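Local coordinates for protein DELTA1-pyrroline-2-carboxylate reductase (Thermococcus litoralis DSM 5473, PDB 6T3E) that reduces Delta1-pyrroline-2-carboxylate to L-proline, with a nicotinamide dinucleotide such as NADH as the hydride donor, at residues 25-29 / 334-339; 143-149 / 170-174; 216-222 / 237-243. One frame throughout, in Å; residues are numbered along the deposited sequence.

How the interactions relate
Interaction 1 lies in the mixed-sheet domain, where strand 26-28 also touches the second subunit. Interactions 2 and 3 lie in the nucleotide-binding domain with its parallel sheet. The centre of interaction 1 is about 31 Å from that of interaction 2 and about 37 Å from that of interaction 3. The centres of the last two are about 11 Å apart, and they touch: Arg148 reaches Asp218 and Gly239, and helix 128-146 packs on strands 219-222 and 241-244. Along the chain, interaction 2 comes before interaction 3. Both fall between the two segments of interaction 1, so segments near the two ends of the chain meet in one domain, with the other domain's contacts formed by the chain between them.

Interaction 1: residues 25-29 / 334-339; sequences MLLLS and AYEKAL
Leu28 and Ala338 form the close-packed part of this contact between strand 26-28 and helix 324-341. CD2 of Leu28 lies 3.6 Å from CB of Ala338. CD1 of Leu28 lies 4.1 Å from CA of Tyr335 and as far from CB of Ala338. The small side chain of Ala338 lets the leucine approach the helix, and Leu33 and Leu36 of helix 30-36 pack around the same place.

Leu26 makes the second half of the contact. Its CG is anti to the backbone N (chi1 179°), and the chain carries CD2 across to the helix. There CD2 of Leu26 meets the Tyr335 ring obliquely, 3.8 Å from CE1. CD2 of Leu26 is also 4.2 Å from CB of Ala338. Tyr335 also packs on Leu122 and Ala123 of strand 121-126, which pairs with strand 26-28.

The looser side is at Leu339, which is exposed. It adds one methyl contact, CD2 to CD2 of Leu26 at 4.1 Å. Its CG also sits over one face of the Tyr335 ring, toward the rim.

The short axes of strand and helix segment pass 10.1 Å apart, with 108° between their directions. Leu26 and Leu28 thus serve the helix-covered face of the sheet. Met25 and Leu27 instead pack on Leu124 and Val347 of the second subunit. No hydrogen bond joins the two segments. The contact is purely apolar, so its hold rests on side-chain fit and the burial of hydrocarbon, while backbone pairing ties the strand to its sheet neighbours.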
loop_
_atom_site.group_PDB
_atom_site.type_symbol
_atom_site.label_atom_id
_atom_site.label_comp_id
_atom_site.label_asym_id
_atom_site.label_seq_id
_atom_site.Cartn_x
_atom_site.Cartn_y
_atom_site.Cartn_z
ATOM N N MET B 25 0.311 10.885 16.886
ATOM C CA MET B 25 1.252 9.994 16.185
ATOM C C MET B 25 2.730 10.171 16.589
ATOM O O MET B 25 3.159 11.276 16.903
ATOM C CB MET B 25 1.114 10.216 14.683
ATOM C CG MET B 25 1.820 9.221 13.806
ATOM S SD MET B 25 1.498 9.607 12.072
ATOM C CE MET B 25 -0.274 9.764 12.097
ATOM N N LEU B 26 3.507 9.084 16.577
ATOM C CA LEU B 26 4.916 9.119 16.958
ATOM C C LEU B 26 5.796 9.072 15.718
ATOM O O LEU B 26 5.483 8.375 14.748
ATOM C CB LEU B 26 5.286 7.956 17.883
ATOM C CG LEU B 26 6.741 7.813 18.370
ATOM C CD1 LEU B 26 7.128 8.892 19.395
ATOM C CD2 LEU B 26 6.982 6.419 18.933
ATOM N N LEU B 27 6.906 9.809 15.764
ATOM C CA LEU B 27 7.873 9.893 14.676
ATOM C C LEU B 27 9.190 9.275 15.111
ATOM O O LEU B 27 9.688 9.573 16.203
ATOM C CB LEU B 27 8.122 11.339 14.260
ATOM C CG LEU B 27 7.562 11.700 12.901
ATOM C CD1 LEU B 27 6.057 11.555 12.972
ATOM C CD2 LEU B 27 7.982 13.107 12.504
ATOM N N LEU B 28 9.763 8.447 14.243
ATOM C CA LEU B 28 11.032 7.788 14.505
ATOM C C LEU B 28 11.922 8.011 13.295
ATOM O O LEU B 28 11.611 7.534 12.201
ATOM C CB LEU B 28 10.830 6.297 14.774
ATOM C CG LEU B 28 10.221 5.949 16.133
ATOM C CD1 LEU B 28 9.700 4.498 16.157
ATOM C CD2 LEU B 28 11.231 6.189 17.253
ATOM N N SER B 29 13.033 8.703 13.502
ATOM C CA SER B 29 13.995 9.031 12.465
ATOM C C SER B 29 15.095 7.978 12.421
ATOM O O SER B 29 15.225 7.147 13.321
ATOM C CB SER B 29 14.575 10.417 12.733
ATOM O OG SER B 29 15.426 10.366 13.862
ATOM N N ALA B 334 10.839 -1.949 16.922
ATOM C CA ALA B 334 11.435 -0.636 17.107
ATOM C C ALA B 334 10.471 0.317 17.797
ATOM O O ALA B 334 10.879 1.105 18.657
ATOM C CB ALA B 334 11.874 -0.076 15.758
ATOM N N TYR B 335 9.189 0.256 17.441
ATOM C CA TYR B 335 8.208 1.161 18.029
ATOM C C TYR B 335 8.076 0.941 19.530
ATOM O O TYR B 335 8.069 1.900 20.313
ATOM C CB TYR B 335 6.861 0.972 17.336
ATOM C CG TYR B 335 5.698 1.656 18.005
ATOM C CD1 TYR B 335 5.520 3.029 17.893
ATOM C CD2 TYR B 335 4.771 0.928 18.753
ATOM C CE1 TYR B 335 4.450 3.666 18.501
ATOM C CE2 TYR B 335 3.693 1.553 19.358
ATOM C CZ TYR B 335 3.541 2.924 19.226
ATOM O OH TYR B 335 2.480 3.562 19.806
ATOM N N GLU B 336 8.011 -0.322 19.960
ATOM C CA GLU B 336 7.814 -0.579 21.379
ATOM C C GLU B 336 9.063 -0.250 22.193
ATOM O O GLU B 336 8.955 0.099 23.373
ATOM C CB GLU B 336 7.387 -2.030 21.589
ATOM C CG GLU B 336 5.936 -2.315 21.201
ATOM C CD GLU B 336 5.561 -3.766 21.437
ATOM O OE1 GLU B 336 6.318 -4.464 22.148
ATOM O OE2 GLU B 336 4.519 -4.217 20.914
ATOM N N LYS B 337 10.248 -0.328 21.589
ATOM C CA LYS B 337 11.449 0.082 22.307
ATOM C C LYS B 337 11.528 1.599 22.420
ATOM O O LYS B 337 12.054 2.118 23.413
ATOM C CB LYS B 337 12.685 -0.476 21.611
ATOM C CG LYS B 337 13.051 -1.869 22.084
ATOM C CD LYS B 337 14.162 -2.441 21.230
ATOM C CE LYS B 337 15.200 -3.121 22.089
ATOM N NZ LYS B 337 16.337 -2.197 22.324
ATOM N N ALA B 338 10.980 2.319 21.437
ATOM C CA ALA B 338 10.960 3.773 21.522
ATOM C C ALA B 338 10.101 4.230 22.688
ATOM O O ALA B 338 10.490 5.131 23.439
ATOM C CB ALA B 338 10.441 4.370 20.216
ATOM N N LEU B 339 8.950 3.589 22.882
ATOM C CA LEU B 339 8.099 3.952 24.006
ATOM C C LEU B 339 8.816 3.713 25.327
ATOM O O LEU B 339 8.841 4.591 26.200
ATOM C CB LEU B 339 6.792 3.165 23.946
ATOM C CG LEU B 339 5.967 3.328 22.667
ATOM C CD1 LEU B 339 4.770 2.401 22.717
ATOM C CD2 LEU B 339 5.533 4.779 22.434
#

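Interaction 2: residues 143-149 / 170-174; sequences TKYLARK and VCEVR
Arg174 bends twice near its root, at chi1 (-67°) and chi2 (-70°), and this turns its guanidinium back onto the carbonyls of Lys144 and Ala147. The group ends up against the last turn of helix 128-146 and the residues that follow it.

NH2 does most of the gripping. Arg174 NH2 donates to Ala147 O at 2.7 Å and to Lys144 O at 2.9 Å. Both oxygens lie near the guanidinium edge, somewhat tilted from its plane, and NH2 sits above each carbonyl plane. NE adds a weak bond to Arg148 O. Arg174 NH1 turns to its own segment and donates to Val173 O at 3.2 Å. These bonds limit how the flat group can turn. Lys149 CA lies over one face of the Arg174 guanidinium, 3.7 Å above the plane, and Thr143 O lies over the other.

Beside this polar cluster, Val173 fills the space between the helices. Its CG1 meets CG of Lys144 at 3.4 Å and CG2 of Thr143 at 3.9 Å. The amine of Lys144 goes elsewhere, to Glu47.

The contact joins the C-terminal ends of helices 128-146 and 161-173. The first helix carries Thr131 and Arg134 of the proline pocket near its other end. A cation set among helix-terminal carbonyls would be expected to interact favourably with the helix dipole, and it gives donors to carbonyl oxygens at and just past the helix end.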
loop_
_atom_site.group_PDB
_atom_site.type_symbol
_atom_site.label_atom_id
_atom_site.label_comp_id
_atom_site.label_asym_id
_atom_site.label_seq_id
_atom_site.Cartn_x
_atom_site.Cartn_y
_atom_site.Cartn_z
ATOM N N THR B 143 20.772 -18.368 6.864
ATOM C CA THR B 143 22.159 -18.816 6.975
ATOM C C THR B 143 22.337 -19.815 8.119
ATOM O O THR B 143 23.108 -20.771 7.998
ATOM C CB THR B 143 23.077 -17.599 7.145
ATOM O OG1 THR B 143 22.944 -16.744 6.002
ATOM C CG2 THR B 143 24.544 -18.007 7.319
ATOM N N LYS B 144 21.616 -19.623 9.231
ATOM C CA LYS B 144 21.722 -20.544 10.365
ATOM C C LYS B 144 21.367 -21.975 9.978
ATOM O O LYS B 144 21.979 -22.931 10.469
ATOM C CB LYS B 144 20.817 -20.083 11.502
ATOM C CG LYS B 144 21.559 -19.550 12.702
ATOM C CD LYS B 144 20.630 -19.402 13.896
ATOM C CE LYS B 144 19.484 -18.454 13.581
ATOM N NZ LYS B 144 18.569 -18.304 14.748
ATOM N N TYR B 145 20.345 -22.146 9.143
ATOM C CA TYR B 145 19.872 -23.473 8.779
ATOM C C TYR B 145 20.546 -24.049 7.546
ATOM O O TYR B 145 20.549 -25.275 7.386
ATOM C CB TYR B 145 18.361 -23.446 8.526
ATOM C CG TYR B 145 17.545 -23.105 9.740
ATOM C CD1 TYR B 145 16.931 -24.102 10.483
ATOM C CD2 TYR B 145 17.388 -21.788 10.146
ATOM C CE1 TYR B 145 16.189 -23.797 11.596
ATOM C CE2 TYR B 145 16.648 -21.469 11.259
ATOM C CZ TYR B 145 16.048 -22.478 11.982
ATOM O OH TYR B 145 15.302 -22.160 13.092
ATOM N N LEU B 146 21.113 -23.204 6.674
ATOM C CA LEU B 146 21.577 -23.639 5.359
ATOM C C LEU B 146 23.084 -23.607 5.168
ATOM O O LEU B 146 23.577 -24.247 4.238
ATOM C CB LEU B 146 20.951 -22.777 4.250
ATOM C CG LEU B 146 19.435 -22.806 4.081
ATOM C CD1 LEU B 146 18.996 -21.878 2.971
ATOM C CD2 LEU B 146 18.974 -24.225 3.821
ATOM N N ALA B 147 23.826 -22.895 6.008
ATOM C CA ALA B 147 25.256 -22.736 5.813
ATOM C C ALA B 147 26.019 -23.728 6.678
ATOM O O ALA B 147 25.560 -24.122 7.756
ATOM C CB ALA B 147 25.706 -21.308 6.139
ATOM N N ARG B 148 27.184 -24.142 6.183
ATOM C CA ARG B 148 28.051 -25.000 6.972
ATOM C C ARG B 148 28.426 -24.283 8.260
ATOM O O ARG B 148 28.724 -23.086 8.252
ATOM C CB ARG B 148 29.308 -25.361 6.182
ATOM C CG ARG B 148 29.169 -26.569 5.259
ATOM C CD ARG B 148 30.515 -26.935 4.601
ATOM N NE ARG B 148 30.964 -25.987 3.572
ATOM C CZ ARG B 148 32.000 -25.156 3.700
ATOM N NH1 ARG B 148 32.335 -24.341 2.699
ATOM N NH2 ARG B 148 32.703 -25.143 4.827
ATOM N N LYS B 149 28.372 -25.012 9.376
ATOM C CA LYS B 149 28.696 -24.408 10.664
ATOM C C LYS B 149 30.167 -24.026 10.757
ATOM O O LYS B 149 30.520 -23.102 11.499
ATOM C CB LYS B 149 28.311 -25.362 11.794
ATOM C CG LYS B 149 26.977 -25.020 12.436
ATOM C CD LYS B 149 26.582 -26.050 13.466
ATOM C CE LYS B 149 25.148 -25.868 13.906
ATOM N NZ LYS B 149 25.045 -24.830 14.969
ATOM N N VAL B 170 25.489 -12.363 8.732
ATOM C CA VAL B 170 26.221 -13.619 8.580
ATOM C C VAL B 170 27.231 -13.791 9.713
ATOM O O VAL B 170 27.446 -14.904 10.206
ATOM C CB VAL B 170 26.887 -13.694 7.190
ATOM C CG1 VAL B 170 27.837 -14.883 7.099
ATOM C CG2 VAL B 170 25.835 -13.803 6.112
ATOM N N CYS B 171 27.855 -12.692 10.151
ATOM C CA CYS B 171 28.820 -12.749 11.249
ATOM C C CYS B 171 28.144 -13.051 12.588
ATOM O O CYS B 171 28.782 -13.602 13.496
ATOM C CB CYS B 171 29.583 -11.425 11.346
ATOM S SG CYS B 171 30.600 -10.950 9.921
ATOM N N GLU B 172 26.877 -12.664 12.751
ATOM C CA GLU B 172 26.174 -12.969 13.994
ATOM C C GLU B 172 25.821 -14.444 14.093
ATOM O O GLU B 172 25.567 -14.940 15.193
ATOM C CB GLU B 172 24.908 -12.114 14.122
ATOM C CG GLU B 172 25.172 -10.652 14.494
ATOM C CD GLU B 172 25.470 -10.466 15.979
ATOM O OE1 GLU B 172 25.159 -11.389 16.765
ATOM O OE2 GLU B 172 26.011 -9.397 16.356
ATOM N N VAL B 173 25.847 -15.155 12.973
ATOM C CA VAL B 173 25.366 -16.523 12.902
ATOM C C VAL B 173 26.492 -17.537 12.686
ATOM O O VAL B 173 26.317 -18.714 13.036
ATOM C CB VAL B 173 24.293 -16.632 11.791
ATOM C CG1 VAL B 173 24.198 -18.015 11.180
ATOM C CG2 VAL B 173 22.938 -16.160 12.316
ATOM N N ARG B 174 27.651 -17.116 12.181
ATOM C CA ARG B 174 28.776 -18.002 11.916
ATOM C C ARG B 174 30.066 -17.382 12.447
ATOM O O ARG B 174 30.120 -16.194 12.769
ATOM C CB ARG B 174 28.888 -18.295 10.415
ATOM C CG ARG B 174 27.732 -19.124 9.869
ATOM C CD ARG B 174 27.798 -20.554 10.378
ATOM N NE ARG B 174 26.771 -21.408 9.784
ATOM C CZ ARG B 174 25.669 -21.812 10.416
ATOM N NH1 ARG B 174 25.448 -21.435 11.670
ATOM N NH2 ARG B 174 24.786 -22.593 9.797
#

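Interaction 3: residues 216-222 / 237-243; sequences KSDILIV and REGTHIN
Asp218 and Arg237 make the one salt bridge between these segments, where the chain enters two inner strands of the parallel sheet. The Arg237 chain, extended from CG to NE (chi2 174°), carries its guanidinium across to Asp218. NH2 of Arg237 donates almost straight (174°) to OD1 of Asp218 at 3.1 Å. The oxygen lies in the guanidinium plane but is met from above the carboxylate plane; the planes stand 72° apart. OD1 also takes a salt bridge from Arg148, and OD2 accepts from the backbone N atoms of Lys152 and Ile153. With an alanine in place of Asp218, Arg237 and Arg148 would probably lose their shared anion, and the two amides their acceptor.

Backbone bonds pair strands 219-222 and 241-244 in parallel. His241 N binds Asp218 O at 3.1 Å, and Leu220 N binds His241 O at 2.7 Å. Asn243 N binds Leu220 O, and Val222 N binds Asn243 O, both at 2.9 Å.

Apolar Leu220 and Ile242 lie side by side on one face, pointing the same way, and CB of Leu220 lies 3.5 Å from CD1 of Ile242. On the other face, Ile219 CG2 meets the edge of the His241 ring, and His241 NE2 donates to Asn243 OD1 at 2.7 Å. The buried carboxylate of Asp218 is thus met by two arginines and two backbone amides where the strands begin, while backbone bonds and hydrocarbon hold the Rossmann-type core.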
loop_
_atom_site.group_PDB
_atom_site.type_symbol
_atom_site.label_atom_id
_atom_site.label_comp_id
_atom_site.label_asym_id
_atom_site.label_seq_id
_atom_site.Cartn_x
_atom_site.Cartn_y
_atom_site.Cartn_z
ATOM N N LYS B 216 36.375 -18.725 -3.636
ATOM C CA LYS B 216 36.983 -18.854 -2.320
ATOM C C LYS B 216 35.979 -18.773 -1.180
ATOM O O LYS B 216 36.387 -18.804 -0.015
ATOM C CB LYS B 216 38.059 -17.782 -2.131
ATOM C CG LYS B 216 39.162 -17.847 -3.155
ATOM C CD LYS B 216 39.888 -16.529 -3.260
ATOM C CE LYS B 216 41.039 -16.445 -2.274
ATOM N NZ LYS B 216 41.955 -15.344 -2.663
ATOM N N SER B 217 34.685 -18.694 -1.483
ATOM C CA SER B 217 33.658 -18.457 -0.479
ATOM C C SER B 217 33.196 -19.745 0.192
ATOM O O SER B 217 32.971 -20.763 -0.470
ATOM C CB SER B 217 32.446 -17.776 -1.112
ATOM O OG SER B 217 32.727 -16.440 -1.460
ATOM N N ASP B 218 33.023 -19.681 1.511
ATOM C CA ASP B 218 32.202 -20.661 2.210
ATOM C C ASP B 218 30.743 -20.210 2.230
ATOM O O ASP B 218 29.835 -21.039 2.096
ATOM C CB ASP B 218 32.725 -20.873 3.637
ATOM C CG ASP B 218 34.082 -21.587 3.682
ATOM O OD1 ASP B 218 34.310 -22.529 2.885
ATOM O OD2 ASP B 218 34.926 -21.199 4.521
ATOM N N ILE B 219 30.520 -18.896 2.357
ATOM C CA ILE B 219 29.214 -18.253 2.228
ATOM C C ILE B 219 29.357 -17.097 1.247
ATOM O O ILE B 219 30.257 -16.266 1.389
ATOM C CB ILE B 219 28.688 -17.728 3.576
ATOM C CG1 ILE B 219 28.420 -18.881 4.538
ATOM C CG2 ILE B 219 27.419 -16.903 3.371
ATOM C CD1 ILE B 219 28.097 -18.425 5.938
ATOM N N LEU B 220 28.469 -17.027 0.268
ATOM C CA LEU B 220 28.526 -15.973 -0.732
ATOM C C LEU B 220 27.341 -15.039 -0.564
ATOM O O LEU B 220 26.194 -15.490 -0.465
ATOM C CB LEU B 220 28.535 -16.551 -2.149
ATOM C CG LEU B 220 28.564 -15.515 -3.278
ATOM C CD1 LEU B 220 29.841 -14.693 -3.203
ATOM C CD2 LEU B 220 28.428 -16.186 -4.625
ATOM N N ILE B 221 27.622 -13.741 -0.559
ATOM C CA ILE B 221 26.607 -12.703 -0.446
ATOM C C ILE B 221 26.569 -11.972 -1.783
ATOM O O ILE B 221 27.589 -11.434 -2.228
ATOM C CB ILE B 221 26.917 -11.727 0.703
ATOM C CG1 ILE B 221 26.746 -12.394 2.070
ATOM C CG2 ILE B 221 26.066 -10.474 0.594
ATOM C CD1 ILE B 221 27.552 -11.716 3.169
ATOM N N VAL B 222 25.400 -11.957 -2.419
ATOM C CA VAL B 222 25.177 -11.235 -3.665
ATOM C C VAL B 222 24.077 -10.209 -3.398
ATOM O O VAL B 222 22.957 -10.581 -3.015
ATOM C CB VAL B 222 24.800 -12.179 -4.821
ATOM C CG1 VAL B 222 25.045 -11.495 -6.144
ATOM C CG2 VAL B 222 25.601 -13.485 -4.761
ATOM N N ARG B 237 32.101 -24.058 -5.827
ATOM C CA ARG B 237 32.477 -25.385 -5.372
ATOM C C ARG B 237 31.453 -25.886 -4.358
ATOM O O ARG B 237 30.604 -25.138 -3.876
ATOM C CB ARG B 237 33.887 -25.385 -4.776
ATOM C CG ARG B 237 34.142 -24.320 -3.742
ATOM C CD ARG B 237 35.519 -24.504 -3.117
ATOM N NE ARG B 237 35.774 -23.535 -2.053
ATOM C CZ ARG B 237 35.213 -23.574 -0.846
ATOM N NH1 ARG B 237 34.351 -24.535 -0.536
ATOM N NH2 ARG B 237 35.515 -22.645 0.054
ATOM N N GLU B 238 31.521 -27.177 -4.057
ATOM C CA GLU B 238 30.549 -27.762 -3.153
ATOM C C GLU B 238 30.683 -27.180 -1.748
ATOM O O GLU B 238 31.713 -26.614 -1.361
ATOM C CB GLU B 238 30.690 -29.282 -3.111
ATOM C CG GLU B 238 32.092 -29.799 -3.299
ATOM C CD GLU B 238 32.134 -31.316 -3.330
ATOM O OE1 GLU B 238 32.644 -31.918 -2.357
ATOM O OE2 GLU B 238 31.648 -31.908 -4.320
ATOM N N GLY B 239 29.600 -27.309 -0.991
ATOM C CA GLY B 239 29.569 -26.889 0.388
ATOM C C GLY B 239 29.402 -25.410 0.625
ATOM O O GLY B 239 29.450 -24.982 1.783
ATOM N N THR B 240 29.196 -24.615 -0.414
ATOM C CA THR B 240 29.026 -23.183 -0.244
ATOM C C THR B 240 27.544 -22.843 -0.161
ATOM O O THR B 240 26.712 -23.465 -0.830
ATOM C CB THR B 240 29.687 -22.396 -1.374
ATOM O OG1 THR B 240 28.782 -22.299 -2.480
ATOM C CG2 THR B 240 30.991 -23.058 -1.810
ATOM N N HIS B 241 27.228 -21.853 0.673
ATOM C CA HIS B 241 25.880 -21.334 0.843
ATOM C C HIS B 241 25.804 -19.939 0.243
ATOM O O HIS B 241 26.727 -19.136 0.411
ATOM C CB HIS B 241 25.481 -21.275 2.324
ATOM C CG HIS B 241 24.258 -20.445 2.580
ATOM N ND1 HIS B 241 22.988 -20.865 2.242
ATOM C CD2 HIS B 241 24.113 -19.214 3.121
ATOM C CE1 HIS B 241 22.112 -19.933 2.572
ATOM N NE2 HIS B 241 22.769 -18.922 3.113
ATOM N N ILE B 242 24.723 -19.667 -0.488
ATOM C CA ILE B 242 24.552 -18.418 -1.224
ATOM C C ILE B 242 23.323 -17.694 -0.698
ATOM O O ILE B 242 22.242 -18.285 -0.603
ATOM C CB ILE B 242 24.402 -18.650 -2.741
ATOM C CG1 ILE B 242 25.328 -19.767 -3.218
ATOM C CG2 ILE B 242 24.667 -17.363 -3.506
ATOM C CD1 ILE B 242 26.783 -19.418 -3.111
ATOM N N ASN B 243 23.483 -16.410 -0.400
ATOM C CA ASN B 243 22.372 -15.511 -0.118
ATOM C C ASN B 243 22.310 -14.477 -1.234
ATOM O O ASN B 243 23.269 -13.723 -1.443
ATOM C CB ASN B 243 22.531 -14.837 1.246
ATOM C CG ASN B 243 22.489 -15.831 2.395
ATOM O OD1 ASN B 243 21.526 -16.580 2.548
ATOM N ND2 ASN B 243 23.527 -15.831 3.214
#